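Local structure of superoxide dismutase (Leishmania major, 4F2N) at residues P48-R53 / K113-G118; A147-F152 / D207-L212; E167-S172 / S182-I187. The protein probably catalyses the dismutation of superoxide to oxygen and hydrogen peroxide at a bound iron ion. All coordinates share one frame; numbering follows the deposited sequence.

How the contacts relate
Contact 1 belongs to the alpha-hairpin domain, contacts 2 and 3 to the C-terminal domain. Along the chain, contact 1 closes before contact 2 opens, and contact 3 is nested inside the loop that contact 2 closes. The centres of contacts 1 and 2 lie about 16 Å apart, those of 2 and 3 about 17 Å. Contacts 1 and 3 lie on opposite sides of the chain's centre, about 24 Å apart. Contact 2 touches both others: Leu212 packs on Leu115 of contact 1, and Ala147 packs on Ile170 of contact 3. The helix pair 137-149 and 205-212 sits between strand 168-174 and the loop after helix 96-113. Iron ligands come from both domains.

Contact 1 of 3, residues P48-R53 / K113-G118; sequences PVMSPR and KCLSPG
Met50 and Leu115 pack together in the loops that flank the two long helices of the alpha-hairpin domain: Met50 just before helix 52-71, Leu115 just after helix 96-113. These helices carry the iron ligands His58 and His108. Val49 and Met50 also form a classic beta bulge, both facing Ile46.

The main touch is between two methyl groups. Met50 CE meets Leu115 CD1 at 3.8 Å. The sulfur stands further back, with Met50 SD 4.6 Å from Leu115 CD1. The methionine chain is extended beyond CG (chi2 -179°, chi3 -164°), which carries its methyl across to the leucine. The two side chains cross at about a right angle, so they meet at their ends and not along their lengths. Leu115 packs on Ile46 as well, which adds a third apolar side chain to the group.

A second, looser touch lies at the surface. Pro48 follows a cis peptide bond, and its CD comes within 4.3 Å of Gly118 N. The backbones of Gly118 and Gln47 are hydrogen-bonded beside it. Gly118 has a positive phi of 74°, a backbone conformation that glycine adopts readily.

Next to Met50, Ser51 is the N-cap of helix 52-71, and its OG is also hydrogen-bonded to Asp200 OD1.

No hydrogen bond or charge pair joins residues 48-53 to 113-118. Their direct contact rests on van der Waals packing and on burial of Met50 and Leu115. Such a methyl pair sets distance but little direction; the backbone bond beside Pro48 supplies a more directional tie.

Contact 2 of 3, residues A147-F152 / D207-L212; sequences AGVNNF and DYLKEL
Leu209 makes all the apolar contacts here, and it makes them with one methyl. Its CD1 lies over the face of the peptide group between Gly148 and Val149, 3.6 Å from Val149 N and 3.7 Å from Gly148 C. Gly148 brings no side chain, so the methyl rests directly on the backbone. Val149 adds a side-chain touch, with CG2 4.0 Å from Leu209 CD1. CG2 stands beside the backbone N of Val149 (chi1 164° places CG1 anti to it), on the side where the leucine arrives. Leu209 also packs on Ala190 and Val192.

The contact joins the last turn of helix 137-149 to helix 205-212, within the alpha/beta C-terminal domain of the iron/manganese superoxide dismutases.

Polar bonds hold the surroundings in place. Gly148 O is hydrogen-bonded to Arg205 NH1, which also bonds Asn151 O. A weak bond of 3.4 Å runs from Asn151 N to Gly148 O. Tyr208 OH is bonded to the backbone O of Asp191, an iron ligand.

Among aromatic contacts, the Phe152 ring meets Trp193 of the second subunit edge-to-face.

Contact 3 of 3, residues E167-S172 / S182-I187; sequences ELLIDS and SGLRPI
Leu168 N is hydrogen-bonded to Gln133 OE1, which ties the first part of strand 168-174 to helix 124-134. The side chain of Leu168 then reaches Ile187. Its CD2 lies 3.6 Å from Ile187 CD1, methyl against methyl, and the two side chains cross at about a right angle. CG1 of Ile187 sits between the backbone N and the carbonyl carbon (chi1 73°), and chi2 of 177° extends CD1 from there toward the leucine. Both residues also pack on Val161. Leu168 further touches Ala129 and Phe134, so this face is covered by helix 124-134 and both residues are buried.

A second pair meets beside Leu169. Its CD1 approaches both methyls of Leu184, at 4.0 Å from Leu184 CD2 and 4.2 Å from Leu184 CD1. These side chains also cross at about a right angle. Leu168 and Leu169 are neighbours in an extended strand, so they point to opposite faces. The second pair is only partly buried.

The sheet of this C-terminal domain has three antiparallel strands, and strand 155-161 runs between the two strands met here. That explains the CA separations of 9.3 Å for Leu168 and Ile187 and 9.0 Å for Leu169 and Leu184. It also explains why no hydrogen bond joins the two segments directly. Backbone bonds go to the middle strand instead: Leu169 pairs with Cys160, Asp171 with Trp158, Arg185 with Val161 and Ile187 with Leu159.

At the margin, Asp171 OD2 lies 4.5 Å from Leu184 CD1, a loose packing contact.

Contact 1 of 3, residues P48-R53 / K113-G118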
loop_
_atom_site.group_PDB
_atom_site.type_symbol
_atom_site.label_atom_id
_atom_site.label_comp_id
_atom_site.label_asym_id
_atom_site.label_seq_id
_atom_site.Cartn_x
_atom_site.Cartn_y
_atom_site.Cartn_z
ATOM N N PRO B 48 5.959 3.854 -24.050
ATOM C CA PRO B 48 6.030 2.377 -24.063
ATOM C C PRO B 48 5.910 1.691 -22.701
ATOM O O PRO B 48 6.148 0.491 -22.598
ATOM C CB PRO B 48 7.428 2.123 -24.620
ATOM C CG PRO B 48 8.235 3.261 -24.077
ATOM C CD PRO B 48 7.311 4.454 -24.026
ATOM N N VAL B 49 5.552 2.437 -21.664
ATOM C CA VAL B 49 5.646 1.927 -20.288
ATOM C C VAL B 49 4.325 1.386 -19.716
ATOM O O VAL B 49 4.299 0.256 -19.214
ATOM C CB VAL B 49 6.292 2.973 -19.356
ATOM C CG1 VAL B 49 6.299 2.515 -17.886
ATOM C CG2 VAL B 49 7.703 3.265 -19.864
ATOM N N MET B 50 3.255 2.175 -19.816
ATOM C CA MET B 50 1.931 1.818 -19.270
ATOM C C MET B 50 0.930 1.380 -20.341
ATOM O O MET B 50 0.638 2.148 -21.241
ATOM C CB MET B 50 1.318 3.022 -18.566
ATOM C CG MET B 50 1.959 3.330 -17.213
ATOM S SD MET B 50 1.117 4.751 -16.504
ATOM C CE MET B 50 2.307 5.190 -15.248
ATOM N N SER B 51 0.360 0.185 -20.185
ATOM C CA SER B 51 -0.654 -0.323 -21.107
ATOM C C SER B 51 -1.958 0.475 -20.982
ATOM O O SER B 51 -2.187 1.134 -19.967
ATOM C CB SER B 51 -0.945 -1.788 -20.789
ATOM O OG SER B 51 -1.643 -1.867 -19.548
ATOM N N PRO B 52 -2.827 0.404 -22.016
ATOM C CA PRO B 52 -4.149 1.023 -21.922
ATOM C C PRO B 52 -4.910 0.597 -20.661
ATOM O O PRO B 52 -5.429 1.469 -19.931
ATOM C CB PRO B 52 -4.851 0.543 -23.220
ATOM C CG PRO B 52 -3.707 0.431 -24.196
ATOM C CD PRO B 52 -2.550 -0.102 -23.388
ATOM N N ARG B 53 -4.934 -0.707 -20.367
ATOM C CA ARG B 53 -5.673 -1.174 -19.187
ATOM C C ARG B 53 -5.035 -0.670 -17.885
ATOM O O ARG B 53 -5.759 -0.279 -16.970
ATOM C CB ARG B 53 -5.873 -2.699 -19.192
ATOM C CG ARG B 53 -6.569 -3.257 -17.947
ATOM C CD ARG B 53 -7.946 -2.631 -17.744
ATOM N NE ARG B 53 -8.820 -3.437 -16.891
ATOM C CZ ARG B 53 -10.109 -3.173 -16.694
ATOM N NH1 ARG B 53 -10.676 -2.138 -17.313
ATOM N NH2 ARG B 53 -10.846 -3.964 -15.925
ATOM N N LYS B 113 0.698 15.013 -14.945
ATOM C CA LYS B 113 1.445 16.130 -15.566
ATOM C C LYS B 113 2.921 15.794 -15.791
ATOM O O LYS B 113 3.556 16.372 -16.698
ATOM C CB LYS B 113 1.335 17.403 -14.712
ATOM C CG LYS B 113 -0.071 17.955 -14.586
ATOM C CD LYS B 113 -0.598 18.488 -15.893
ATOM C CE LYS B 113 -0.223 19.947 -16.082
ATOM N NZ LYS B 113 -0.835 20.407 -17.364
ATOM N N CYS B 114 3.457 14.865 -14.990
ATOM C CA CYS B 114 4.841 14.410 -15.122
ATOM C C CYS B 114 5.068 13.419 -16.256
ATOM O O CYS B 114 6.211 13.026 -16.479
ATOM C CB CYS B 114 5.294 13.717 -13.849
ATOM S SG CYS B 114 5.439 14.916 -12.533
ATOM N N LEU B 115 3.985 12.968 -16.895
ATOM C CA LEU B 115 4.077 11.890 -17.881
ATOM C C LEU B 115 3.520 12.271 -19.240
ATOM O O LEU B 115 2.583 13.084 -19.348
ATOM C CB LEU B 115 3.371 10.606 -17.399
ATOM C CG LEU B 115 3.660 10.148 -15.961
ATOM C CD1 LEU B 115 2.731 9.003 -15.539
ATOM C CD2 LEU B 115 5.127 9.715 -15.900
ATOM N N SER B 116 4.089 11.635 -20.258
ATOM C CA SER B 116 3.680 11.820 -21.651
ATOM C C SER B 116 4.102 10.607 -22.503
ATOM O O SER B 116 5.204 10.086 -22.330
ATOM C CB SER B 116 4.336 13.098 -22.217
ATOM O OG SER B 116 3.686 13.489 -23.416
ATOM N N PRO B 117 3.253 10.172 -23.458
ATOM C CA PRO B 117 3.683 9.077 -24.354
ATOM C C PRO B 117 5.044 9.361 -24.971
ATOM O O PRO B 117 5.232 10.411 -25.572
ATOM C CB PRO B 117 2.580 9.044 -25.422
ATOM C CG PRO B 117 1.359 9.523 -24.679
ATOM C CD PRO B 117 1.880 10.617 -23.768
ATOM N N GLY B 118 5.998 8.451 -24.767
ATOM C CA GLY B 118 7.356 8.609 -25.298
ATOM C C GLY B 118 8.217 9.640 -24.593
ATOM O O GLY B 118 9.337 9.912 -25.017
#

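Contact 2 of 3, residues A147-F152 / D207-L212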
loop_
_atom_site.group_PDB
_atom_site.type_symbol
_atom_site.label_atom_id
_atom_site.label_comp_id
_atom_site.label_asym_id
_atom_site.label_seq_id
_atom_site.Cartn_x
_atom_site.Cartn_y
_atom_site.Cartn_z
ATOM N N ALA B 147 15.192 4.832 -3.751
ATOM C CA ALA B 147 14.236 5.327 -2.744
ATOM C C ALA B 147 12.819 4.771 -3.017
ATOM O O ALA B 147 12.094 4.397 -2.082
ATOM C CB ALA B 147 14.228 6.863 -2.679
ATOM N N GLY B 148 12.427 4.719 -4.290
ATOM C CA GLY B 148 11.108 4.154 -4.631
ATOM C C GLY B 148 11.000 2.664 -4.293
ATOM O O GLY B 148 9.978 2.209 -3.783
ATOM N N VAL B 149 12.050 1.909 -4.597
ATOM C CA VAL B 149 12.081 0.471 -4.294
ATOM C C VAL B 149 11.954 0.241 -2.779
ATOM O O VAL B 149 11.221 -0.650 -2.333
ATOM C CB VAL B 149 13.382 -0.159 -4.804
ATOM C CG1 VAL B 149 13.622 -1.531 -4.164
ATOM C CG2 VAL B 149 13.292 -0.302 -6.322
ATOM N N ASN B 150 12.666 1.062 -2.019
ATOM C CA ASN B 150 12.744 0.918 -0.576
ATOM C C ASN B 150 11.571 1.511 0.190
ATOM O O ASN B 150 11.530 1.406 1.397
ATOM C CB ASN B 150 14.028 1.564 -0.070
ATOM C CG ASN B 150 15.264 0.797 -0.466
ATOM O OD1 ASN B 150 15.218 -0.388 -0.777
ATOM N ND2 ASN B 150 16.392 1.470 -0.405
ATOM N N ASN B 151 10.635 2.156 -0.498
ATOM C CA ASN B 151 9.513 2.794 0.188
ATOM C C ASN B 151 8.517 1.706 0.620
ATOM O O ASN B 151 7.741 1.212 -0.211
ATOM C CB ASN B 151 8.830 3.813 -0.719
ATOM C CG ASN B 151 7.963 4.767 0.049
ATOM O OD1 ASN B 151 8.144 4.939 1.234
ATOM N ND2 ASN B 151 7.077 5.445 -0.634
ATOM N N PHE B 152 8.539 1.334 1.897
ATOM C CA PHE B 152 7.778 0.151 2.343
ATOM C C PHE B 152 6.290 0.442 2.271
ATOM O O PHE B 152 5.835 1.457 2.822
ATOM C CB PHE B 152 8.137 -0.239 3.789
ATOM C CG PHE B 152 7.543 -1.547 4.228
ATOM C CD1 PHE B 152 7.958 -2.743 3.653
ATOM C CD2 PHE B 152 6.581 -1.588 5.206
ATOM C CE1 PHE B 152 7.418 -3.962 4.071
ATOM C CE2 PHE B 152 6.036 -2.797 5.630
ATOM C CZ PHE B 152 6.447 -3.980 5.049
ATOM N N ASP B 207 11.760 -2.739 -11.836
ATOM C CA ASP B 207 11.697 -2.613 -13.298
ATOM C C ASP B 207 10.776 -1.467 -13.727
ATOM O O ASP B 207 11.074 -0.753 -14.678
ATOM C CB ASP B 207 11.181 -3.907 -13.882
ATOM C CG ASP B 207 12.171 -5.038 -13.736
ATOM O OD1 ASP B 207 13.355 -4.774 -13.405
ATOM O OD2 ASP B 207 11.777 -6.195 -13.988
ATOM N N TYR B 208 9.637 -1.333 -13.051
ATOM C CA TYR B 208 8.717 -0.225 -13.311
ATOM C C TYR B 208 9.424 1.134 -13.184
ATOM O O TYR B 208 9.375 1.946 -14.102
ATOM C CB TYR B 208 7.517 -0.318 -12.348
ATOM C CG TYR B 208 6.783 0.987 -12.025
ATOM C CD1 TYR B 208 6.065 1.698 -13.024
ATOM C CD2 TYR B 208 6.752 1.471 -10.715
ATOM C CE1 TYR B 208 5.380 2.883 -12.714
ATOM C CE2 TYR B 208 6.065 2.632 -10.392
ATOM C CZ TYR B 208 5.361 3.324 -11.375
ATOM O OH TYR B 208 4.657 4.485 -11.049
ATOM N N LEU B 209 10.092 1.354 -12.049
ATOM C CA LEU B 209 10.826 2.586 -11.812
ATOM C C LEU B 209 11.951 2.851 -12.819
ATOM O O LEU B 209 12.135 4.004 -13.255
ATOM C CB LEU B 209 11.358 2.631 -10.367
ATOM C CG LEU B 209 10.248 2.762 -9.332
ATOM C CD1 LEU B 209 10.804 2.412 -7.961
ATOM C CD2 LEU B 209 9.654 4.161 -9.317
ATOM N N LYS B 210 12.671 1.795 -13.216
ATOM C CA LYS B 210 13.708 1.946 -14.232
ATOM C C LYS B 210 13.072 2.320 -15.587
ATOM O O LYS B 210 13.613 3.149 -16.330
ATOM C CB LYS B 210 14.554 0.662 -14.360
ATOM N N GLU B 211 11.931 1.722 -15.920
ATOM C CA GLU B 211 11.349 1.980 -17.239
ATOM C C GLU B 211 10.600 3.313 -17.277
ATOM O O GLU B 211 10.481 3.923 -18.331
ATOM C CB GLU B 211 10.476 0.802 -17.698
ATOM C CG GLU B 211 11.297 -0.463 -17.942
ATOM C CD GLU B 211 10.499 -1.633 -18.501
ATOM O OE1 GLU B 211 9.413 -1.410 -19.090
ATOM O OE2 GLU B 211 10.973 -2.799 -18.362
ATOM N N LEU B 212 10.127 3.771 -16.115
ATOM C CA LEU B 212 9.320 4.986 -16.012
ATOM C C LEU B 212 9.970 6.209 -16.665
ATOM O O LEU B 212 9.268 7.066 -17.211
ATOM C CB LEU B 212 9.009 5.294 -14.538
ATOM C CG LEU B 212 7.970 6.388 -14.253
ATOM C CD1 LEU B 212 6.593 6.121 -14.858
ATOM C CD2 LEU B 212 7.842 6.579 -12.744
#

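Contact 3 of 3, residues E167-S172 / S182-I187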
loop_
_atom_site.group_PDB
_atom_site.type_symbol
_atom_site.label_atom_id
_atom_site.label_comp_id
_atom_site.label_asym_id
_atom_site.label_seq_id
_atom_site.Cartn_x
_atom_site.Cartn_y
_atom_site.Cartn_z
ATOM N N GLU B 167 18.075 23.733 -2.755
ATOM C CA GLU B 167 18.503 22.356 -2.983
ATOM C C GLU B 167 17.424 21.573 -3.683
ATOM O O GLU B 167 16.234 21.823 -3.484
ATOM C CB GLU B 167 18.794 21.641 -1.670
ATOM C CG GLU B 167 20.144 21.971 -1.059
ATOM C CD GLU B 167 20.153 21.564 0.389
ATOM O OE1 GLU B 167 19.292 22.059 1.141
ATOM O OE2 GLU B 167 20.977 20.720 0.771
ATOM N N LEU B 168 17.849 20.590 -4.462
ATOM C CA LEU B 168 16.955 19.556 -4.973
ATOM C C LEU B 168 17.079 18.331 -4.071
ATOM O O LEU B 168 18.196 17.947 -3.678
ATOM C CB LEU B 168 17.340 19.178 -6.403
ATOM C CG LEU B 168 16.889 20.116 -7.521
ATOM C CD1 LEU B 168 17.634 19.735 -8.782
ATOM C CD2 LEU B 168 15.384 20.003 -7.710
ATOM N N LEU B 169 15.947 17.713 -3.736
ATOM C CA LEU B 169 15.948 16.638 -2.762
ATOM C C LEU B 169 15.042 15.503 -3.212
ATOM O O LEU B 169 13.961 15.755 -3.749
ATOM C CB LEU B 169 15.435 17.145 -1.388
ATOM C CG LEU B 169 16.089 18.292 -0.598
ATOM C CD1 LEU B 169 15.166 18.802 0.508
ATOM C CD2 LEU B 169 17.425 17.888 0.010
ATOM N N ILE B 170 15.478 14.270 -2.956
ATOM C CA ILE B 170 14.613 13.094 -3.074
ATOM C C ILE B 170 13.968 12.805 -1.737
ATOM O O ILE B 170 14.657 12.655 -0.730
ATOM C CB ILE B 170 15.409 11.866 -3.581
ATOM C CG1 ILE B 170 16.051 12.214 -4.919
ATOM C CG2 ILE B 170 14.511 10.622 -3.694
ATOM C CD1 ILE B 170 17.008 11.146 -5.451
ATOM N N ASP B 171 12.641 12.686 -1.743
ATOM C CA ASP B 171 11.867 12.435 -0.544
ATOM C C ASP B 171 10.857 11.329 -0.864
ATOM O O ASP B 171 10.318 11.316 -1.952
ATOM C CB ASP B 171 11.122 13.727 -0.202
ATOM C CG ASP B 171 10.552 13.730 1.185
ATOM O OD1 ASP B 171 11.274 13.306 2.124
ATOM O OD2 ASP B 171 9.385 14.186 1.351
ATOM N N SER B 172 10.627 10.408 0.064
ATOM C CA SER B 172 9.580 9.390 -0.078
ATOM C C SER B 172 8.516 9.665 0.945
ATOM O O SER B 172 8.832 10.043 2.086
ATOM C CB SER B 172 10.171 8.010 0.161
ATOM O OG SER B 172 10.865 7.612 -1.003
ATOM N N SER B 182 5.335 19.825 4.429
ATOM C CA SER B 182 6.516 20.345 5.112
ATOM C C SER B 182 7.134 21.584 4.414
ATOM O O SER B 182 8.166 22.087 4.847
ATOM C CB SER B 182 7.556 19.236 5.298
ATOM O OG SER B 182 8.054 18.853 4.033
ATOM N N GLY B 183 6.497 22.094 3.369
ATOM C CA GLY B 183 6.977 23.327 2.700
ATOM C C GLY B 183 7.920 23.066 1.531
ATOM O O GLY B 183 8.500 24.006 0.962
ATOM N N LEU B 184 8.086 21.801 1.159
ATOM C CA LEU B 184 8.879 21.497 -0.049
ATOM C C LEU B 184 8.019 21.738 -1.294
ATOM O O LEU B 184 6.798 21.739 -1.203
ATOM C CB LEU B 184 9.419 20.058 -0.020
ATOM C CG LEU B 184 10.495 19.794 1.068
ATOM C CD1 LEU B 184 10.993 18.357 0.962
ATOM C CD2 LEU B 184 11.689 20.740 0.978
ATOM N N ARG B 185 8.665 21.895 -2.448
ATOM C CA ARG B 185 7.974 22.170 -3.694
ATOM C C ARG B 185 8.283 21.076 -4.677
ATOM O O ARG B 185 9.376 21.052 -5.226
ATOM C CB ARG B 185 8.426 23.532 -4.246
ATOM C CG ARG B 185 7.930 24.686 -3.393
ATOM C CD ARG B 185 8.421 26.050 -3.904
ATOM N NE ARG B 185 7.850 27.156 -3.133
ATOM C CZ ARG B 185 8.017 28.461 -3.406
ATOM N NH1 ARG B 185 8.763 28.869 -4.409
ATOM N NH2 ARG B 185 7.450 29.370 -2.635
ATOM N N PRO B 186 7.339 20.146 -4.860
ATOM C CA PRO B 186 7.510 19.020 -5.780
ATOM C C PRO B 186 7.731 19.499 -7.202
ATOM O O PRO B 186 7.104 20.479 -7.625
ATOM C CB PRO B 186 6.159 18.257 -5.660
ATOM C CG PRO B 186 5.665 18.623 -4.281
ATOM C CD PRO B 186 6.032 20.087 -4.158
ATOM N N ILE B 187 8.620 18.814 -7.931
ATOM C CA ILE B 187 8.800 19.045 -9.358
ATOM C C ILE B 187 8.635 17.766 -10.164
ATOM O O ILE B 187 8.452 17.827 -11.378
ATOM C CB ILE B 187 10.128 19.800 -9.714
ATOM C CG1 ILE B 187 11.348 18.884 -9.555
ATOM C CG2 ILE B 187 10.268 21.079 -8.878
ATOM C CD1 ILE B 187 12.674 19.524 -9.955
#